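Nitrophorin Cim l NP (PDB 2IMQ) carries nitric oxide on a heme b in bed bug saliva and delivers it to the host during feeding, causing vasodilation. Local coordinates at residues Gln6-His18 / Glu35-Phe49. Numbering follows the deposited sequence.
Sequences QLSVHTVSWNSGH and ETPDVIAVAVQGFGF. With HEM (protoporphyrin IX containing Fe), chain B.
Ser8 meets Asp38 where two parallel strands, 6-17 and 39-46, begin to pair. Ser8 N gives Asp38 OD2 a nearly straight bond of 2.8 Å, taken on the anti lone pair of the carboxylate; the other oxygen, OD1, accepts from His94. With chi1 at 59°, Ser8 OG sits between its own N and carbonyl carbon and accepts from Asp38 N at 3.2 Å, while Ser8 O takes Val39 N.

From there the backbones alternate strictly. His10, Val12 and Trp14 each use both N and O, donating to Val39, Ala41 and Ala43 and accepting from Ala41, Ala43 and Gln45. At a beta bulge, Gln45 O receives two donors, Ser16 N at 2.9 Å and Gly17 N at 3.1 Å, before Phe47 N closes on Gly17 O from above the carbonyl plane. Asn15 and Gln45 lie against each other without bonding; Asn15 ND2 donates to Asp171 instead.

Pro37 CG stands over the centre of the His10 ring, 3.6 Å from its centroid, and Glu35 OE1 lies at the ring edge. His10 ND1 bonds Leu29 O, whereas Glu35 OE1 pairs with Lys277. Just before the bulge Val44 CG1 packs 3.6 Å from HEM CMB, and beyond it the Phe49 ring turns its edge to HEM C2C, so this end of the strand pair, with the loop after Gly46, lines part of the heme pocket.

The two strands are joined through the short helix 26-29 as a beta-alpha-beta unit at the centre of one sheet of the DNase I-like sandwich. Strand 274-281 runs antiparallel beside 6-17 and strand 84-91 beside 39-46, while Ala41 and Ala43 pack on Ile169 of the second sheet.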
loop_
_atom_site.group_PDB
_atom_site.type_symbol
_atom_site.label_atom_id
_atom_site.label_comp_id
_atom_site.label_asym_id
_atom_site.label_seq_id
_atom_site.Cartn_x
_atom_site.Cartn_y
_atom_site.Cartn_z
ATOM N N GLN A 6 3.211 19.981 10.673
ATOM C CA GLN A 6 3.307 18.860 9.725
ATOM C C GLN A 6 3.528 17.528 10.412
ATOM O O GLN A 6 4.019 17.464 11.541
ATOM C CB GLN A 6 4.451 19.081 8.735
ATOM C CG GLN A 6 4.346 20.362 7.956
ATOM C CD GLN A 6 5.427 20.521 6.907
ATOM O OE1 GLN A 6 6.612 20.522 7.240
ATOM N NE2 GLN A 6 5.022 20.663 5.626
ATOM N N LEU A 7 3.200 16.447 9.701
ATOM C CA LEU A 7 3.494 15.135 10.154
ATOM C C LEU A 7 4.084 14.364 8.986
ATOM O O LEU A 7 3.816 14.679 7.799
ATOM C CB LEU A 7 2.230 14.443 10.689
ATOM C CG LEU A 7 1.558 15.061 11.924
ATOM C CD1 LEU A 7 0.200 14.509 12.160
ATOM C CD2 LEU A 7 2.448 14.867 13.128
ATOM N N SER A 8 4.850 13.335 9.312
ATOM C CA SER A 8 5.371 12.401 8.291
ATOM C C SER A 8 4.717 11.034 8.374
ATOM O O SER A 8 4.350 10.565 9.436
ATOM C CB SER A 8 6.866 12.255 8.406
ATOM O OG SER A 8 7.232 11.781 9.653
ATOM N N VAL A 9 4.526 10.443 7.204
ATOM C CA VAL A 9 3.859 9.171 7.066
ATOM C C VAL A 9 4.730 8.331 6.172
ATOM O O VAL A 9 5.185 8.814 5.128
ATOM C CB VAL A 9 2.450 9.311 6.367
ATOM C CG1 VAL A 9 1.762 7.939 6.195
ATOM C CG2 VAL A 9 1.604 10.295 7.117
ATOM N N HIS A 10 5.011 7.100 6.607
ATOM C CA HIS A 10 5.619 6.065 5.746
ATOM C C HIS A 10 4.586 5.003 5.485
ATOM O O HIS A 10 3.892 4.574 6.404
ATOM C CB HIS A 10 6.834 5.409 6.431
ATOM C CG HIS A 10 8.037 6.298 6.534
ATOM N ND1 HIS A 10 9.293 5.815 6.861
ATOM C CD2 HIS A 10 8.173 7.635 6.350
ATOM C CE1 HIS A 10 10.142 6.830 6.883
ATOM N NE2 HIS A 10 9.490 7.945 6.595
ATOM N N THR A 11 4.493 4.591 4.243
ATOM C CA THR A 11 3.686 3.444 3.874
ATOM C C THR A 11 4.528 2.426 3.167
ATOM O O THR A 11 5.439 2.777 2.406
ATOM C CB THR A 11 2.502 3.867 2.953
ATOM O OG1 THR A 11 2.975 4.361 1.695
ATOM C CG2 THR A 11 1.665 4.958 3.604
ATOM N N VAL A 12 4.225 1.162 3.390
ATOM C CA VAL A 12 4.815 0.114 2.607
ATOM C C VAL A 12 3.787 -0.897 2.231
ATOM O O VAL A 12 2.963 -1.277 3.070
ATOM C CB VAL A 12 6.056 -0.518 3.330
ATOM C CG1 VAL A 12 5.672 -1.226 4.620
ATOM C CG2 VAL A 12 6.805 -1.459 2.434
ATOM N N SER A 13 3.831 -1.347 0.992
ATOM C CA SER A 13 3.022 -2.465 0.665
ATOM C C SER A 13 3.816 -3.501 -0.115
ATOM O O SER A 13 4.832 -3.185 -0.808
ATOM C CB SER A 13 1.796 -2.069 -0.078
ATOM O OG SER A 13 2.039 -1.801 -1.438
ATOM N N TRP A 14 3.337 -4.727 -0.023
ATOM C CA TRP A 14 4.020 -5.841 -0.650
ATOM C C TRP A 14 3.022 -6.907 -0.976
ATOM O O TRP A 14 2.319 -7.423 -0.108
ATOM C CB TRP A 14 5.035 -6.375 0.325
ATOM C CG TRP A 14 6.034 -7.311 -0.213
ATOM C CD1 TRP A 14 6.232 -7.715 -1.505
ATOM C CD2 TRP A 14 7.097 -7.850 0.545
ATOM N NE1 TRP A 14 7.322 -8.559 -1.556
ATOM C CE2 TRP A 14 7.865 -8.652 -0.302
ATOM C CE3 TRP A 14 7.463 -7.751 1.889
ATOM C CZ2 TRP A 14 8.984 -9.325 0.152
ATOM C CZ3 TRP A 14 8.548 -8.431 2.319
ATOM C CH2 TRP A 14 9.301 -9.183 1.466
ATOM N N ASN A 15 2.971 -7.277 -2.235
ATOM C CA ASN A 15 2.267 -8.488 -2.645
ATOM C C ASN A 15 3.238 -9.623 -2.374
ATOM O O ASN A 15 4.119 -9.985 -3.191
ATOM C CB ASN A 15 1.842 -8.396 -4.111
ATOM C CG ASN A 15 0.942 -9.527 -4.490
ATOM O OD1 ASN A 15 1.007 -10.547 -3.843
ATOM N ND2 ASN A 15 0.081 -9.365 -5.508
ATOM N N SER A 16 3.111 -10.126 -1.167
ATOM C CA SER A 16 4.065 -11.076 -0.609
ATOM C C SER A 16 3.638 -12.531 -0.801
ATOM O O SER A 16 4.454 -13.461 -0.629
ATOM C CB SER A 16 4.241 -10.737 0.879
ATOM O OG SER A 16 2.991 -10.687 1.491
ATOM N N GLY A 17 2.394 -12.803 -1.191
ATOM C CA GLY A 17 2.014 -14.174 -1.525
ATOM C C GLY A 17 1.987 -15.054 -0.298
ATOM O O GLY A 17 1.338 -14.709 0.700
ATOM N N HIS A 18 2.715 -16.183 -0.365
ATOM C CA HIS A 18 2.828 -17.089 0.766
ATOM C C HIS A 18 4.071 -16.802 1.601
ATOM O O HIS A 18 4.359 -17.543 2.548
ATOM C CB HIS A 18 2.829 -18.561 0.279
ATOM C CG HIS A 18 1.526 -18.997 -0.329
ATOM N ND1 HIS A 18 0.646 -19.843 0.314
ATOM C CD2 HIS A 18 0.954 -18.694 -1.518
ATOM C CE1 HIS A 18 -0.407 -20.051 -0.460
ATOM N NE2 HIS A 18 -0.249 -19.359 -1.576
ATOM N N GLU A 35 15.210 8.105 10.289
ATOM C CA GLU A 35 13.996 8.894 10.276
ATOM C C GLU A 35 13.007 8.314 11.278
ATOM O O GLU A 35 13.037 7.111 11.545
ATOM C CB GLU A 35 13.385 8.851 8.878
ATOM C CG GLU A 35 14.131 9.712 7.859
ATOM C CD GLU A 35 13.857 9.348 6.407
ATOM O OE1 GLU A 35 13.293 8.271 6.158
ATOM O OE2 GLU A 35 14.245 10.133 5.513
ATOM N N THR A 36 12.098 9.170 11.762
ATOM C CA THR A 36 11.167 8.872 12.819
ATOM C C THR A 36 9.755 9.315 12.398
ATOM O O THR A 36 9.213 10.287 12.917
ATOM C CB THR A 36 11.603 9.627 14.103
ATOM O OG1 THR A 36 11.888 10.999 13.790
ATOM C CG2 THR A 36 12.918 9.132 14.592
ATOM N N PRO A 37 9.126 8.620 11.445
ATOM C CA PRO A 37 7.858 9.105 10.951
ATOM C C PRO A 37 6.801 9.044 11.993
ATOM O O PRO A 37 6.814 8.190 12.874
ATOM C CB PRO A 37 7.530 8.139 9.832
ATOM C CG PRO A 37 8.270 6.919 10.138
ATOM C CD PRO A 37 9.564 7.406 10.757
ATOM N N ASP A 38 5.820 9.927 11.901
ATOM C CA ASP A 38 4.718 9.939 12.848
ATOM C C ASP A 38 3.744 8.795 12.719
ATOM O O ASP A 38 3.241 8.280 13.713
ATOM C CB ASP A 38 4.012 11.281 12.749
ATOM C CG ASP A 38 4.940 12.417 13.017
ATOM O OD1 ASP A 38 5.409 12.535 14.192
ATOM O OD2 ASP A 38 5.339 13.173 12.099
ATOM N N VAL A 39 3.489 8.379 11.469
ATOM C CA VAL A 39 2.545 7.314 11.169
ATOM C C VAL A 39 3.219 6.331 10.213
ATOM O O VAL A 39 3.937 6.754 9.300
ATOM C CB VAL A 39 1.269 7.896 10.492
ATOM C CG1 VAL A 39 0.343 6.782 10.104
ATOM C CG2 VAL A 39 0.681 8.938 11.431
ATOM N N ILE A 40 3.004 5.056 10.468
ATOM C CA ILE A 40 3.472 4.008 9.536
ATOM C C ILE A 40 2.340 3.064 9.223
ATOM O O ILE A 40 1.617 2.609 10.123
ATOM C CB ILE A 40 4.608 3.176 10.198
ATOM C CG1 ILE A 40 5.832 4.027 10.540
ATOM C CG2 ILE A 40 5.054 2.072 9.299
ATOM C CD1 ILE A 40 6.874 3.289 11.408
ATOM N N ALA A 41 2.144 2.774 7.935
ATOM C CA ALA A 41 1.137 1.822 7.522
ATOM C C ALA A 41 1.808 0.722 6.690
ATOM O O ALA A 41 2.664 1.036 5.852
ATOM C CB ALA A 41 0.063 2.478 6.737
ATOM N N VAL A 42 1.431 -0.506 6.968
ATOM C CA VAL A 42 1.943 -1.699 6.298
ATOM C C VAL A 42 0.815 -2.508 5.692
ATOM O O VAL A 42 -0.080 -2.928 6.414
ATOM C CB VAL A 42 2.695 -2.607 7.319
ATOM C CG1 VAL A 42 3.287 -3.830 6.617
ATOM C CG2 VAL A 42 3.794 -1.764 8.052
ATOM N N ALA A 43 0.848 -2.740 4.395
ATOM C CA ALA A 43 -0.203 -3.489 3.727
ATOM C C ALA A 43 0.466 -4.667 3.016
ATOM O O ALA A 43 1.491 -4.533 2.327
ATOM C CB ALA A 43 -0.962 -2.647 2.706
ATOM N N VAL A 44 -0.147 -5.810 3.142
ATOM C CA VAL A 44 0.292 -6.996 2.419
ATOM C C VAL A 44 -0.873 -7.658 1.715
ATOM O O VAL A 44 -2.031 -7.529 2.121
ATOM C CB VAL A 44 0.978 -8.034 3.296
ATOM C CG1 VAL A 44 2.255 -7.554 3.721
ATOM C CG2 VAL A 44 0.144 -8.418 4.472
ATOM N N GLN A 45 -0.548 -8.327 0.607
ATOM C CA GLN A 45 -1.462 -9.141 -0.107
ATOM C C GLN A 45 -0.827 -10.478 -0.240
ATOM O O GLN A 45 0.360 -10.613 -0.532
ATOM C CB GLN A 45 -1.723 -8.557 -1.499
ATOM C CG GLN A 45 -2.517 -9.510 -2.378
ATOM C CD GLN A 45 -2.968 -8.942 -3.661
ATOM O OE1 GLN A 45 -3.181 -7.729 -3.805
ATOM N NE2 GLN A 45 -3.199 -9.850 -4.593
ATOM N N GLY A 46 -1.658 -11.508 -0.094
ATOM C CA GLY A 46 -1.152 -12.846 -0.182
ATOM C C GLY A 46 -2.224 -13.891 0.049
ATOM O O GLY A 46 -3.393 -13.735 -0.340
ATOM N N PHE A 47 -1.798 -14.956 0.697
ATOM C CA PHE A 47 -2.683 -16.125 0.860
ATOM C C PHE A 47 -2.563 -16.737 2.227
ATOM O O PHE A 47 -1.457 -16.936 2.723
ATOM C CB PHE A 47 -2.334 -17.183 -0.156
ATOM C CG PHE A 47 -2.642 -16.775 -1.561
ATOM C CD1 PHE A 47 -1.626 -16.332 -2.401
ATOM C CD2 PHE A 47 -3.962 -16.763 -2.020
ATOM C CE1 PHE A 47 -1.915 -15.907 -3.703
ATOM C CE2 PHE A 47 -4.265 -16.355 -3.323
ATOM C CZ PHE A 47 -3.239 -15.920 -4.166
ATOM N N GLY A 48 -3.716 -17.061 2.799
ATOM C CA GLY A 48 -3.781 -17.861 4.028
ATOM C C GLY A 48 -3.482 -17.108 5.312
ATOM O O GLY A 48 -3.199 -17.720 6.341
ATOM N N PHE A 49 -3.554 -15.780 5.313
ATOM C CA PHE A 49 -3.210 -15.039 6.522
ATOM C C PHE A 49 -4.045 -15.395 7.753
ATOM O O PHE A 49 -3.483 -15.572 8.814
ATOM C CB PHE A 49 -3.350 -13.534 6.311
ATOM C CG PHE A 49 -2.434 -12.976 5.246
ATOM C CD1 PHE A 49 -2.919 -12.092 4.316
ATOM C CD2 PHE A 49 -1.100 -13.309 5.220
ATOM C CE1 PHE A 49 -2.098 -11.581 3.344
ATOM C CE2 PHE A 49 -0.241 -12.731 4.260
ATOM C CZ PHE A 49 -0.770 -11.887 3.327
HETATM C CHA HEM B . 0.210 -9.687 11.881
HETATM C CHB HEM B . 3.151 -8.020 8.406
HETATM C CHC HEM B . 3.075 -12.341 6.285
HETATM C CHD HEM B . -0.065 -13.955 9.489
HETATM C C1A HEM B . 1.026 -8.856 11.169
HETATM C C2A HEM B . 1.373 -7.495 11.502
HETATM C C3A HEM B . 2.166 -7.042 10.498
HETATM C C4A HEM B . 2.361 -8.100 9.549
HETATM C CMA HEM B . 2.805 -5.667 10.424
HETATM C CAA HEM B . 0.943 -6.689 12.750
HETATM C CBA HEM B . 2.135 -6.875 13.727
HETATM C CGA HEM B . 1.863 -6.213 15.069
HETATM O O1A HEM B . 1.141 -6.797 15.876
HETATM O O2A HEM B . 2.423 -5.127 15.360
HETATM C C1B HEM B . 3.388 -9.053 7.554
HETATM C C2B HEM B . 4.256 -8.993 6.403
HETATM C C3B HEM B . 4.252 -10.180 5.808
HETATM C C4B HEM B . 3.386 -11.039 6.576
HETATM C CMB HEM B . 4.944 -7.705 6.119
HETATM C CAB HEM B . 4.979 -10.633 4.552
HETATM C CBB HEM B . 6.061 -9.981 4.104
HETATM C C1C HEM B . 2.263 -13.210 6.953
HETATM C C2C HEM B . 1.928 -14.560 6.575
HETATM C C3C HEM B . 1.104 -15.014 7.515
HETATM C C4C HEM B . 0.790 -13.946 8.413
HETATM C CMC HEM B . 2.564 -15.384 5.450
HETATM C CAC HEM B . 0.497 -16.407 7.590
HETATM C CBC HEM B . -0.271 -16.897 6.619
HETATM C C1D HEM B . -0.305 -12.934 10.382
HETATM C C2D HEM B . -1.283 -13.009 11.440
HETATM C C3D HEM B . -1.177 -11.721 12.191
HETATM C C4D HEM B . -0.169 -10.946 11.516
HETATM C CMD HEM B . -2.203 -14.187 11.765
HETATM C CAD HEM B . -2.053 -11.368 13.405
HETATM C CBD HEM B . -1.588 -12.276 14.533
HETATM C CGD HEM B . -2.124 -11.795 15.846
HETATM O O1D HEM B . -1.814 -12.477 16.876
HETATM O O2D HEM B . -2.845 -10.755 15.835
HETATM N NA HEM B . 1.652 -9.220 9.982
HETATM N NB HEM B . 2.851 -10.309 7.620
HETATM N NC HEM B . 1.531 -12.865 8.050
HETATM N ND HEM B . 0.311 -11.690 10.451
HETATM FE FE HEM B . 1.692 -11.078 9.107
#